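Local coordinates for protein free serine kinase (Thermococcus kodakarensis KOD1, PDB 5X0J) that catalyses the ADP-dependent phosphorylation of free L-serine to O-phospho-L-serine, the first of two steps from serine to cysteine, at residues Leu23-Val33 / Met64-Ala75; Val99-Lys107 / Glu175-Glu183. The protein carries 1 engineered substitution. All coordinates share one frame; numbering follows the deposited sequence.

The two contacts follow one another along the chain, interaction 1 closing before interaction 2 opens, and their centres lie about 20 Å apart. Interaction 1 belongs to the ParB-like N-terminal part, where strands 26-27 and 65-67 of the mixed five-stranded sheet lie side by side and the second leads on to helix 71-80. Interaction 2 belongs to the SerK C-terminal part, pairing strand 98-107 with strand 175-179 of a separate antiparallel sheet. They meet where V33 packs against Y178 and L176, and both touch the bound phosphoserine: 64-75 holds its phosphate and its amino group, W102 its carboxylate. The product therefore sits between the two parts, with AMP and magnesium on the N-terminal one.

Interaction 1: Leu23-Val33 / Met64-Ala75; sequences LDKMKPHQQLV and MYLIVDGHHRWA. Engineered in segment 23-33: Q30 (natural residue Glu). With MG (magnesium ion), chain D; AMP (adenosine monophosphate), chain B; SEP (phosphoserine), chain C.
M26 and K27 pair in parallel with Y65 and L66 at one margin of the mixed sheet of the ParB-like domain, beyond which both segments run on to the active site. Three backbone bonds hold the strands, from Y65 N to K25 O (2.7 Å), K27 N to Y65 O and I67 N to K27 O.

Two histidines at the start of helix 71-80 are gripped alike. H29 N donates to H71 NE2 and V33 N to H72 NE2, each at 3.0 Å and in the plane of the imidazole, so both ND1 atoms can donate to phosphate: that of H71 to phosphoserine O3P at 2.7 Å, that of H72 to AMP O2P. The backbone N-H groups of G70 and H71 also bind O3P, giving it three donors beside a helix N-terminus. D69 OD1 binds magnesium at 2.1 Å, and the ion bridges both phosphates. The engineered Q30 reaches phosphoserine OG weakly through NE2, while its OE1 takes T223 N.

Among the rings, H71 turns its CE1 edge to the face of H29, planes at 83°, and carries Q30 CG over one of its own faces. W74 has CG anti to N (chi1 168°), which swings the indole toward the 23-33 segment; NE1 meets L23 O at 3.0 Å from above the carbonyl plane, M26 N coming from the opposite face. M26 SD makes an oblique Met-aromatic contact, and P28 CG lies 3.7 Å from W74 CH2. With W74 cut back to an alanine, L23 O is likely to lose its indole donor and a gap to open beside M26 and P28.

L32 forks over the helix: CD2 rests above the centre of the H72 ring, and CD1 presses on A75 CB at a tight 3.5 Å.

Interaction 2: Val99-Lys107 / Glu175-Glu183; sequences VYTWYPAFK and ELIYYGLKE. With SEP (phosphoserine), chain C.
Y103 N donates to the carbonyl oxygen of Y179 at 2.7 Å along a nearly straight line (173°), and W102 CA adds a longer C-H contact to the same oxygen. This is one end of an antiparallel ladder in the antiparallel sheet of the SerK C-terminal domain. Y103 with Y179, A105 with I177 and K107 with E175 are its hydrogen-bonded pairs, each bonded in both directions, although A105 N to I177 O is weak.

P104, F106, L176 and Y178 line one face of the sheet. Y178 leans across to P104, whose CA stands over the phenol face and whose CG lies 3.6 Å from Y178 CE2. Helix 155-170 closes on this side through L165, which touches both P104 and L176.

On the other face A105 CB meets Y179 CD1 at 3.8 Å, while Y179 OH is bonded to D188. The ring of Y103, with CG anti to the carbonyl carbon (chi1 -54°), extends past the strand end and takes K182 CB over one face; the ammonium of K182 is paired with E131 and E135.

Where the strands end, W102 brings CE3 to 3.3 Å of G180 N, its benzene ring lying obliquely beside that peptide. The far side of the same indole sends NE1 to phosphoserine O at 3.0 Å, with that oxygen near the ring plane. A water accepting from T101 N and donating to G180 O bridges the two segments.

Backbone bonds and apolar packing thus make up nearly all of this contact, and the indole N-H, set beside the strand end, is what it gives to recognition of the phosphoserine carboxylate.

Interaction 1: Leu23-Val33 / Met64-Ala75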
loop_
_atom_site.group_PDB
_atom_site.type_symbol
_atom_site.label_atom_id
_atom_site.label_comp_id
_atom_site.label_asym_id
_atom_site.label_seq_id
_atom_site.Cartn_x
_atom_site.Cartn_y
_atom_site.Cartn_z
ATOM N N LEU A 23 3.101 -6.533 18.706
ATOM C CA LEU A 23 2.348 -6.712 17.454
ATOM C C LEU A 23 0.837 -6.835 17.717
ATOM O O LEU A 23 0.039 -6.364 16.922
ATOM C CB LEU A 23 2.861 -7.925 16.663
ATOM C CG LEU A 23 4.330 -7.850 16.195
ATOM C CD1 LEU A 23 4.842 -9.206 15.743
ATOM C CD2 LEU A 23 4.547 -6.825 15.086
ATOM N N ASP A 24 0.456 -7.441 18.839
ATOM C CA ASP A 24 -0.971 -7.579 19.167
ATOM C C ASP A 24 -1.648 -6.286 19.648
ATOM O O ASP A 24 -2.859 -6.299 19.897
ATOM C CB ASP A 24 -1.211 -8.748 20.156
ATOM C CG ASP A 24 -0.740 -8.455 21.586
ATOM O OD1 ASP A 24 -0.257 -7.345 21.879
ATOM O OD2 ASP A 24 -0.890 -9.347 22.452
ATOM N N LYS A 25 -0.888 -5.194 19.802
ATOM C CA LYS A 25 -1.463 -3.870 20.057
ATOM C C LYS A 25 -1.616 -3.042 18.776
ATOM O O LYS A 25 -1.970 -1.865 18.843
ATOM C CB LYS A 25 -0.612 -3.098 21.073
ATOM C CG LYS A 25 -0.429 -3.801 22.416
ATOM C CD LYS A 25 -1.746 -4.019 23.139
ATOM C CE LYS A 25 -1.548 -4.708 24.477
ATOM N NZ LYS A 25 -0.736 -3.907 25.438
ATOM N N MET A 26 -1.347 -3.651 17.619
ATOM C CA MET A 26 -1.360 -2.935 16.341
ATOM C C MET A 26 -2.570 -3.336 15.512
ATOM O O MET A 26 -2.857 -4.524 15.362
ATOM C CB MET A 26 -0.089 -3.240 15.567
ATOM C CG MET A 26 1.182 -2.929 16.332
ATOM S SD MET A 26 2.611 -3.256 15.294
ATOM C CE MET A 26 3.936 -2.840 16.428
ATOM N N LYS A 27 -3.219 -2.342 14.921
ATOM C CA LYS A 27 -4.473 -2.535 14.218
ATOM C C LYS A 27 -4.296 -2.202 12.735
ATOM O O LYS A 27 -4.029 -1.047 12.401
ATOM C CB LYS A 27 -5.525 -1.634 14.855
ATOM C CG LYS A 27 -6.941 -1.938 14.433
ATOM C CD LYS A 27 -7.922 -1.209 15.333
ATOM C CE LYS A 27 -9.354 -1.619 15.050
ATOM N NZ LYS A 27 -10.285 -1.001 16.034
ATOM N N PRO A 28 -4.446 -3.204 11.840
ATOM C CA PRO A 28 -4.318 -2.912 10.403
ATOM C C PRO A 28 -5.503 -2.090 9.894
ATOM O O PRO A 28 -6.601 -2.168 10.441
ATOM C CB PRO A 28 -4.315 -4.298 9.773
ATOM C CG PRO A 28 -5.186 -5.086 10.677
ATOM C CD PRO A 28 -4.891 -4.597 12.057
ATOM N N HIS A 29 -5.255 -1.238 8.908
ATOM C CA HIS A 29 -6.309 -0.579 8.157
ATOM C C HIS A 29 -6.427 -0.944 6.685
ATOM O O HIS A 29 -7.283 -0.395 5.992
ATOM C CB HIS A 29 -6.208 0.942 8.333
ATOM C CG HIS A 29 -5.065 1.595 7.605
ATOM N ND1 HIS A 29 -3.844 1.843 8.199
ATOM C CD2 HIS A 29 -4.973 2.097 6.350
ATOM C CE1 HIS A 29 -3.055 2.469 7.342
ATOM N NE2 HIS A 29 -3.712 2.625 6.211
ATOM N N GLN A 30 -5.617 -1.878 6.206
ATOM C CA GLN A 30 -5.709 -2.295 4.800
ATOM C C GLN A 30 -5.162 -3.702 4.585
ATOM O O GLN A 30 -4.492 -4.270 5.452
ATOM C CB GLN A 30 -5.114 -1.241 3.833
ATOM C CG GLN A 30 -3.707 -0.764 4.113
ATOM C CD GLN A 30 -3.325 0.515 3.382
ATOM O OE1 GLN A 30 -4.171 1.377 3.090
ATOM N NE2 GLN A 30 -2.031 0.668 3.125
ATOM N N GLN A 31 -5.516 -4.270 3.439
ATOM C CA GLN A 31 -5.115 -5.614 3.026
ATOM C C GLN A 31 -3.660 -5.685 2.535
ATOM O O GLN A 31 -2.978 -4.663 2.390
ATOM C CB GLN A 31 -6.044 -6.096 1.913
ATOM C CG GLN A 31 -7.491 -6.297 2.350
ATOM C CD GLN A 31 -8.430 -6.550 1.199
ATOM O OE1 GLN A 31 -8.311 -5.953 0.133
ATOM N NE2 GLN A 31 -9.382 -7.441 1.404
ATOM N N LEU A 32 -3.198 -6.913 2.303
ATOM C CA LEU A 32 -1.818 -7.222 1.917
ATOM C C LEU A 32 -1.692 -7.591 0.445
ATOM O O LEU A 32 -2.655 -8.018 -0.167
ATOM C CB LEU A 32 -1.287 -8.389 2.757
ATOM C CG LEU A 32 -1.431 -8.269 4.275
ATOM C CD1 LEU A 32 -0.760 -9.444 4.965
ATOM C CD2 LEU A 32 -0.837 -6.951 4.767
ATOM N N VAL A 33 -0.500 -7.365 -0.106
ATOM C CA VAL A 33 -0.029 -7.843 -1.402
ATOM C C VAL A 33 0.929 -8.998 -1.112
ATOM O O VAL A 33 1.912 -8.832 -0.358
ATOM C CB VAL A 33 0.732 -6.719 -2.148
ATOM C CG1 VAL A 33 1.194 -7.194 -3.527
ATOM C CG2 VAL A 33 -0.142 -5.464 -2.240
ATOM N N MET A 64 -4.803 0.610 21.589
ATOM C CA MET A 64 -4.312 0.017 20.342
ATOM C C MET A 64 -3.681 1.117 19.511
ATOM O O MET A 64 -4.039 2.291 19.662
ATOM C CB MET A 64 -5.455 -0.578 19.516
ATOM C CG MET A 64 -6.181 -1.769 20.125
ATOM S SD MET A 64 -5.169 -3.256 20.229
ATOM C CE MET A 64 -4.990 -3.739 18.513
ATOM N N TYR A 65 -2.787 0.717 18.613
ATOM C CA TYR A 65 -2.129 1.615 17.680
ATOM C C TYR A 65 -2.537 1.268 16.263
ATOM O O TYR A 65 -2.441 0.114 15.857
ATOM C CB TYR A 65 -0.616 1.484 17.833
ATOM C CG TYR A 65 -0.119 2.093 19.115
ATOM C CD1 TYR A 65 0.105 3.463 19.206
ATOM C CD2 TYR A 65 0.076 1.312 20.251
ATOM C CE1 TYR A 65 0.535 4.044 20.385
ATOM C CE2 TYR A 65 0.509 1.889 21.441
ATOM C CZ TYR A 65 0.726 3.259 21.496
ATOM O OH TYR A 65 1.166 3.850 22.668
ATOM N N LEU A 66 -3.020 2.266 15.526
ATOM C CA LEU A 66 -3.214 2.167 14.086
ATOM C C LEU A 66 -1.866 1.904 13.442
ATOM O O LEU A 66 -0.912 2.629 13.729
ATOM C CB LEU A 66 -3.748 3.498 13.562
ATOM C CG LEU A 66 -3.880 3.641 12.041
ATOM C CD1 LEU A 66 -4.851 2.619 11.462
ATOM C CD2 LEU A 66 -4.265 5.078 11.679
ATOM N N ILE A 67 -1.785 0.894 12.578
ATOM C CA ILE A 67 -0.636 0.749 11.682
ATOM C C ILE A 67 -0.759 1.824 10.605
ATOM O O ILE A 67 -1.632 1.756 9.754
ATOM C CB ILE A 67 -0.571 -0.652 11.042
ATOM C CG1 ILE A 67 -0.401 -1.723 12.128
ATOM C CG2 ILE A 67 0.581 -0.733 10.049
ATOM C CD1 ILE A 67 -0.509 -3.153 11.623
ATOM N N VAL A 68 0.104 2.830 10.669
ATOM C CA VAL A 68 0.149 3.891 9.666
ATOM C C VAL A 68 0.886 3.360 8.429
ATOM O O VAL A 68 0.390 3.498 7.302
ATOM C CB VAL A 68 0.803 5.157 10.264
ATOM C CG1 VAL A 68 1.017 6.229 9.209
ATOM C CG2 VAL A 68 -0.075 5.683 11.395
ATOM N N ASP A 69 2.065 2.779 8.645
ATOM C CA ASP A 69 2.838 2.130 7.613
ATOM C C ASP A 69 3.497 0.924 8.247
ATOM O O ASP A 69 4.098 1.031 9.321
ATOM C CB ASP A 69 3.888 3.093 7.058
ATOM C CG ASP A 69 4.750 2.475 5.976
ATOM O OD1 ASP A 69 4.272 1.589 5.233
ATOM O OD2 ASP A 69 5.926 2.891 5.868
ATOM N N GLY A 70 3.359 -0.230 7.595
ATOM C CA GLY A 70 3.932 -1.474 8.119
ATOM C C GLY A 70 3.031 -2.693 8.150
ATOM O O GLY A 70 3.248 -3.595 8.957
ATOM N N HIS A 71 2.041 -2.770 7.268
ATOM C CA HIS A 71 1.136 -3.924 7.270
ATOM C C HIS A 71 1.828 -5.247 7.006
ATOM O O HIS A 71 1.490 -6.260 7.625
ATOM C CB HIS A 71 0.017 -3.708 6.267
ATOM C CG HIS A 71 -0.942 -2.665 6.709
ATOM N ND1 HIS A 71 -0.672 -1.323 6.596
ATOM C CD2 HIS A 71 -2.114 -2.760 7.377
ATOM C CE1 HIS A 71 -1.665 -0.631 7.118
ATOM N NE2 HIS A 71 -2.541 -1.482 7.614
ATOM N N HIS A 72 2.807 -5.227 6.111
ATOM C CA HIS A 72 3.494 -6.452 5.704
ATOM C C HIS A 72 4.537 -6.862 6.723
ATOM O O HIS A 72 4.652 -8.049 7.054
ATOM C CB HIS A 72 4.054 -6.283 4.293
ATOM C CG HIS A 72 2.984 -6.013 3.280
ATOM N ND1 HIS A 72 2.423 -4.769 3.099
ATOM C CD2 HIS A 72 2.311 -6.848 2.459
ATOM C CE1 HIS A 72 1.490 -4.838 2.173
ATOM N NE2 HIS A 72 1.411 -6.088 1.767
ATOM N N ARG A 73 5.263 -5.885 7.254
ATOM C CA ARG A 73 6.149 -6.165 8.384
ATOM C C ARG A 73 5.351 -6.784 9.546
ATOM O O ARG A 73 5.765 -7.797 10.142
ATOM C CB ARG A 73 6.877 -4.914 8.854
ATOM C CG ARG A 73 8.109 -4.576 8.031
ATOM C CD ARG A 73 8.566 -3.150 8.242
ATOM N NE ARG A 73 7.677 -2.195 7.573
ATOM C CZ ARG A 73 7.709 -0.875 7.742
ATOM N NH1 ARG A 73 8.594 -0.306 8.567
ATOM N NH2 ARG A 73 6.867 -0.105 7.062
ATOM N N TRP A 74 4.206 -6.183 9.862
ATOM C CA TRP A 74 3.375 -6.670 10.982
ATOM C C TRP A 74 2.884 -8.095 10.726
ATOM O O TRP A 74 3.065 -8.984 11.565
ATOM C CB TRP A 74 2.210 -5.701 11.211
ATOM C CG TRP A 74 1.119 -6.184 12.123
ATOM C CD1 TRP A 74 1.131 -6.196 13.496
ATOM C CD2 TRP A 74 -0.159 -6.689 11.725
ATOM N NE1 TRP A 74 -0.063 -6.677 13.969
ATOM C CE2 TRP A 74 -0.877 -6.982 12.907
ATOM C CE3 TRP A 74 -0.780 -6.902 10.477
ATOM C CZ2 TRP A 74 -2.181 -7.518 12.880
ATOM C CZ3 TRP A 74 -2.073 -7.414 10.447
ATOM C CH2 TRP A 74 -2.757 -7.722 11.647
ATOM N N ALA A 75 2.306 -8.332 9.555
ATOM C CA ALA A 75 1.807 -9.665 9.215
ATOM C C ALA A 75 2.937 -10.689 9.120
ATOM O O ALA A 75 2.797 -11.826 9.575
ATOM C CB ALA A 75 1.037 -9.630 7.905
HETATM MG MG MG D . 4.890 0.337 3.686
HETATM P P AMP B . 5.085 -2.671 4.899
HETATM O O1P AMP B . 5.690 -3.409 6.082
HETATM O O2P AMP B . 3.621 -3.002 4.688
HETATM O O3P AMP B . 5.397 -1.199 4.943
HETATM O "O5'" AMP B . 5.802 -3.255 3.583
HETATM C "C5'" AMP B . 7.046 -3.950 3.625
HETATM C "C4'" AMP B . 8.146 -3.024 4.112
HETATM O "O4'" AMP B . 9.218 -3.800 4.609
HETATM C "C3'" AMP B . 8.822 -2.127 3.052
HETATM O "O3'" AMP B . 8.821 -0.781 3.522
HETATM C "C2'" AMP B . 10.268 -2.601 2.913
HETATM O "O2'" AMP B . 11.192 -1.553 2.629
HETATM C "C1'" AMP B . 10.430 -3.173 4.293
HETATM N N9 AMP B . 11.532 -4.131 4.507
HETATM C C8 AMP B . 12.112 -4.966 3.624
HETATM N N7 AMP B . 13.073 -5.713 4.220
HETATM C C5 AMP B . 13.095 -5.349 5.509
HETATM C C6 AMP B . 13.875 -5.731 6.698
HETATM N N6 AMP B . 14.831 -6.680 6.600
HETATM N N1 AMP B . 13.585 -5.099 7.859
HETATM C C2 AMP B . 12.627 -4.149 7.969
HETATM N N3 AMP B . 11.889 -3.749 6.922
HETATM C C4 AMP B . 12.081 -4.306 5.702
HETATM N N SEP C . 0.101 2.504 4.764
HETATM C CA SEP C . 1.364 2.453 3.966
HETATM C CB SEP C . 1.121 1.631 2.699
HETATM O OG SEP C . 0.687 0.324 3.069
HETATM C C SEP C . 1.859 3.845 3.677
HETATM O O SEP C . 2.686 4.034 2.763
HETATM O OXT SEP C . 1.455 4.817 4.342
HETATM P P SEP C . 1.704 -0.729 3.769
HETATM O O1P SEP C . 3.086 -0.352 3.259
HETATM O O2P SEP C . 1.194 -2.036 3.251
HETATM O O3P SEP C . 1.506 -0.542 5.251
HETATM O O HOH W 1 6.835 1.176 3.943
HETATM O O HOH W 2 5.842 -0.784 2.143
HETATM O O HOH W 3 4.618 1.924 2.266
#

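Interaction 2: Val99-Lys107 / Glu175-Glu183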
loop_
_atom_site.group_PDB
_atom_site.type_symbol
_atom_site.label_atom_id
_atom_site.label_comp_id
_atom_site.label_asym_id
_atom_site.label_seq_id
_atom_site.Cartn_x
_atom_site.Cartn_y
_atom_site.Cartn_z
ATOM N N VAL A 99 -1.491 12.394 3.951
ATOM C CA VAL A 99 -1.799 11.118 3.313
ATOM C C VAL A 99 -2.194 11.301 1.852
ATOM O O VAL A 99 -2.940 12.214 1.505
ATOM C CB VAL A 99 -2.860 10.327 4.113
ATOM C CG1 VAL A 99 -4.227 10.990 4.039
ATOM C CG2 VAL A 99 -2.908 8.870 3.669
ATOM N N TYR A 100 -1.634 10.428 1.027
ATOM C CA TYR A 100 -1.927 10.343 -0.398
ATOM C C TYR A 100 -2.255 8.870 -0.665
ATOM O O TYR A 100 -2.772 8.212 0.236
ATOM C CB TYR A 100 -0.736 10.882 -1.222
ATOM C CG TYR A 100 -0.411 12.307 -0.857
ATOM C CD1 TYR A 100 0.462 12.593 0.193
ATOM C CD2 TYR A 100 -1.005 13.363 -1.519
ATOM C CE1 TYR A 100 0.733 13.900 0.568
ATOM C CE2 TYR A 100 -0.729 14.678 -1.149
ATOM C CZ TYR A 100 0.142 14.933 -0.109
ATOM N N THR A 101 -1.970 8.343 -1.850
ATOM C CA THR A 101 -2.248 6.940 -2.152
ATOM C C THR A 101 -1.101 6.320 -2.945
ATOM O O THR A 101 -0.157 7.012 -3.356
ATOM C CB THR A 101 -3.612 6.808 -2.879
ATOM O OG1 THR A 101 -4.064 5.449 -2.867
ATOM C CG2 THR A 101 -3.553 7.291 -4.326
ATOM N N TRP A 102 -1.197 5.011 -3.151
ATOM C CA TRP A 102 -0.338 4.257 -4.044
ATOM C C TRP A 102 -1.214 3.773 -5.186
ATOM O O TRP A 102 -2.326 3.271 -4.965
ATOM C CB TRP A 102 0.276 3.035 -3.353
ATOM C CG TRP A 102 1.199 3.348 -2.230
ATOM C CD1 TRP A 102 0.900 3.368 -0.904
ATOM C CD2 TRP A 102 2.592 3.647 -2.329
ATOM N NE1 TRP A 102 2.018 3.664 -0.168
ATOM C CE2 TRP A 102 3.070 3.857 -1.023
ATOM C CE3 TRP A 102 3.484 3.765 -3.403
ATOM C CZ2 TRP A 102 4.402 4.172 -0.755
ATOM C CZ3 TRP A 102 4.805 4.098 -3.143
ATOM C CH2 TRP A 102 5.253 4.307 -1.828
ATOM N N TYR A 103 -0.690 3.885 -6.403
ATOM C CA TYR A 103 -1.404 3.459 -7.607
ATOM C C TYR A 103 -0.895 2.089 -8.053
ATOM O O TYR A 103 0.284 1.967 -8.365
ATOM C CB TYR A 103 -1.204 4.496 -8.729
ATOM C CG TYR A 103 -1.578 5.888 -8.313
ATOM C CD1 TYR A 103 -2.908 6.253 -8.171
ATOM C CD2 TYR A 103 -0.607 6.838 -8.030
ATOM C CE1 TYR A 103 -3.255 7.534 -7.764
ATOM C CE2 TYR A 103 -0.938 8.109 -7.623
ATOM C CZ TYR A 103 -2.262 8.459 -7.505
ATOM O OH TYR A 103 -2.580 9.723 -7.095
ATOM N N PRO A 104 -1.769 1.054 -8.074
ATOM C CA PRO A 104 -1.333 -0.224 -8.632
ATOM C C PRO A 104 -1.015 -0.054 -10.108
ATOM O O PRO A 104 -1.699 0.714 -10.795
ATOM C CB PRO A 104 -2.548 -1.150 -8.448
ATOM C CG PRO A 104 -3.491 -0.427 -7.555
ATOM C CD PRO A 104 -3.181 1.022 -7.637
ATOM N N ALA A 105 -0.016 -0.779 -10.590
ATOM C CA ALA A 105 0.388 -0.721 -12.000
ATOM C C ALA A 105 0.932 -2.066 -12.412
ATOM O O ALA A 105 1.368 -2.847 -11.576
ATOM C CB ALA A 105 1.438 0.353 -12.217
ATOM N N PHE A 106 0.931 -2.336 -13.711
ATOM C CA PHE A 106 1.472 -3.596 -14.183
ATOM C C PHE A 106 2.204 -3.496 -15.495
ATOM O O PHE A 106 1.891 -2.638 -16.341
ATOM C CB PHE A 106 0.401 -4.696 -14.258
ATOM C CG PHE A 106 -0.681 -4.457 -15.276
ATOM C CD1 PHE A 106 -0.521 -4.864 -16.598
ATOM C CD2 PHE A 106 -1.874 -3.864 -14.907
ATOM C CE1 PHE A 106 -1.529 -4.654 -17.534
ATOM C CE2 PHE A 106 -2.883 -3.657 -15.836
ATOM C CZ PHE A 106 -2.711 -4.055 -17.152
ATOM N N LYS A 107 3.177 -4.393 -15.635
ATOM C CA LYS A 107 3.744 -4.760 -16.916
ATOM C C LYS A 107 3.120 -6.114 -17.244
ATOM O O LYS A 107 3.269 -7.077 -16.487
ATOM C CB LYS A 107 5.270 -4.858 -16.828
ATOM C CG LYS A 107 5.969 -5.162 -18.142
ATOM C CD LYS A 107 6.004 -3.963 -19.079
ATOM C CE LYS A 107 6.376 -4.394 -20.490
ATOM N NZ LYS A 107 6.278 -3.281 -21.466
ATOM N N GLU A 175 3.933 -8.233 -13.807
ATOM C CA GLU A 175 4.774 -7.604 -12.798
ATOM C C GLU A 175 3.920 -6.510 -12.162
ATOM O O GLU A 175 3.476 -5.600 -12.855
ATOM C CB GLU A 175 6.038 -7.030 -13.450
ATOM C CG GLU A 175 7.177 -6.714 -12.489
ATOM C CD GLU A 175 8.530 -7.108 -13.056
ATOM O OE1 GLU A 175 9.070 -8.163 -12.646
ATOM O OE2 GLU A 175 9.030 -6.383 -13.943
ATOM N N LEU A 176 3.685 -6.618 -10.859
ATOM C CA LEU A 176 2.845 -5.684 -10.107
ATOM C C LEU A 176 3.740 -4.711 -9.348
ATOM O O LEU A 176 4.579 -5.130 -8.542
ATOM C CB LEU A 176 1.947 -6.449 -9.136
ATOM C CG LEU A 176 1.047 -5.650 -8.187
ATOM C CD1 LEU A 176 0.101 -4.727 -8.937
ATOM C CD2 LEU A 176 0.270 -6.618 -7.308
ATOM N N ILE A 177 3.561 -3.417 -9.619
ATOM C CA ILE A 177 4.342 -2.351 -8.991
ATOM C C ILE A 177 3.371 -1.285 -8.506
ATOM O O ILE A 177 2.405 -0.973 -9.206
ATOM C CB ILE A 177 5.331 -1.695 -9.987
ATOM C CG1 ILE A 177 6.237 -2.754 -10.636
ATOM C CG2 ILE A 177 6.157 -0.607 -9.302
ATOM C CD1 ILE A 177 7.092 -2.249 -11.782
ATOM N N TYR A 178 3.627 -0.716 -7.332
ATOM C CA TYR A 178 2.801 0.356 -6.792
ATOM C C TYR A 178 3.565 1.681 -6.860
ATOM O O TYR A 178 4.700 1.768 -6.387
ATOM C CB TYR A 178 2.386 0.034 -5.354
ATOM C CG TYR A 178 1.213 -0.916 -5.274
ATOM C CD1 TYR A 178 1.390 -2.293 -5.412
ATOM C CD2 TYR A 178 -0.065 -0.433 -5.067
ATOM C CE1 TYR A 178 0.306 -3.165 -5.344
ATOM C CE2 TYR A 178 -1.160 -1.288 -4.987
ATOM C CZ TYR A 178 -0.969 -2.656 -5.124
ATOM O OH TYR A 178 -2.056 -3.512 -5.042
ATOM N N TYR A 179 2.939 2.701 -7.452
ATOM C CA TYR A 179 3.552 4.026 -7.614
ATOM C C TYR A 179 2.956 5.045 -6.677
ATOM O O TYR A 179 1.748 5.140 -6.576
ATOM C CB TYR A 179 3.354 4.537 -9.051
ATOM C CG TYR A 179 4.272 3.882 -10.047
ATOM C CD1 TYR A 179 3.998 2.612 -10.541
ATOM C CD2 TYR A 179 5.433 4.521 -10.481
ATOM C CE1 TYR A 179 4.858 1.996 -11.442
ATOM C CE2 TYR A 179 6.288 3.922 -11.390
ATOM C CZ TYR A 179 5.996 2.662 -11.872
ATOM O OH TYR A 179 6.861 2.055 -12.759
ATOM N N GLY A 180 3.803 5.831 -6.016
ATOM C CA GLY A 180 3.335 6.955 -5.225
ATOM C C GLY A 180 2.761 8.109 -6.032
ATOM O O GLY A 180 1.848 8.789 -5.583
ATOM N N LEU A 181 3.306 8.331 -7.235
ATOM C CA LEU A 181 2.896 9.449 -8.100
ATOM C C LEU A 181 2.521 8.917 -9.473
ATOM O O LEU A 181 3.305 8.208 -10.104
ATOM C CB LEU A 181 4.040 10.448 -8.247
ATOM C CG LEU A 181 4.506 11.170 -6.985
ATOM C CD1 LEU A 181 5.721 12.030 -7.325
ATOM C CD2 LEU A 181 3.394 12.008 -6.382
ATOM N N LYS A 182 1.336 9.283 -9.957
ATOM C CA LYS A 182 0.889 8.810 -11.263
ATOM C C LYS A 182 1.771 9.322 -12.400
ATOM O O LYS A 182 1.924 8.654 -13.416
ATOM C CB LYS A 182 -0.583 9.149 -11.522
ATOM C CG LYS A 182 -0.908 10.613 -11.755
ATOM C CD LYS A 182 -2.400 10.780 -11.957
ATOM C CE LYS A 182 -2.746 12.219 -12.273
ATOM N NZ LYS A 182 -4.205 12.388 -12.512
ATOM N N GLU A 183 2.344 10.504 -12.228
ATOM C CA GLU A 183 3.264 11.027 -13.247
ATOM C C GLU A 183 4.526 10.160 -13.384
ATOM O O GLU A 183 5.060 10.036 -14.484
ATOM C CB GLU A 183 3.614 12.495 -13.011
ATOM C CG GLU A 183 4.211 12.815 -11.663
ATOM C CD GLU A 183 3.190 13.249 -10.626
ATOM O OE1 GLU A 183 2.057 12.715 -10.559
ATOM O OE2 GLU A 183 3.532 14.128 -9.837
HETATM N N SEP C . 0.101 2.504 4.764
HETATM C CA SEP C . 1.364 2.453 3.966
HETATM C CB SEP C . 1.121 1.631 2.699
HETATM O OG SEP C . 0.687 0.324 3.069
HETATM C C SEP C . 1.859 3.845 3.677
HETATM O O SEP C . 2.686 4.034 2.763
HETATM O OXT SEP C . 1.455 4.817 4.342
HETATM P P SEP C . 1.704 -0.729 3.769
HETATM O O1P SEP C . 3.086 -0.352 3.259
HETATM O O2P SEP C . 1.194 -2.036 3.251
HETATM O O3P SEP C . 1.506 -0.542 5.251
HETATM O O HOH W 4 -0.604 9.713 -4.341
#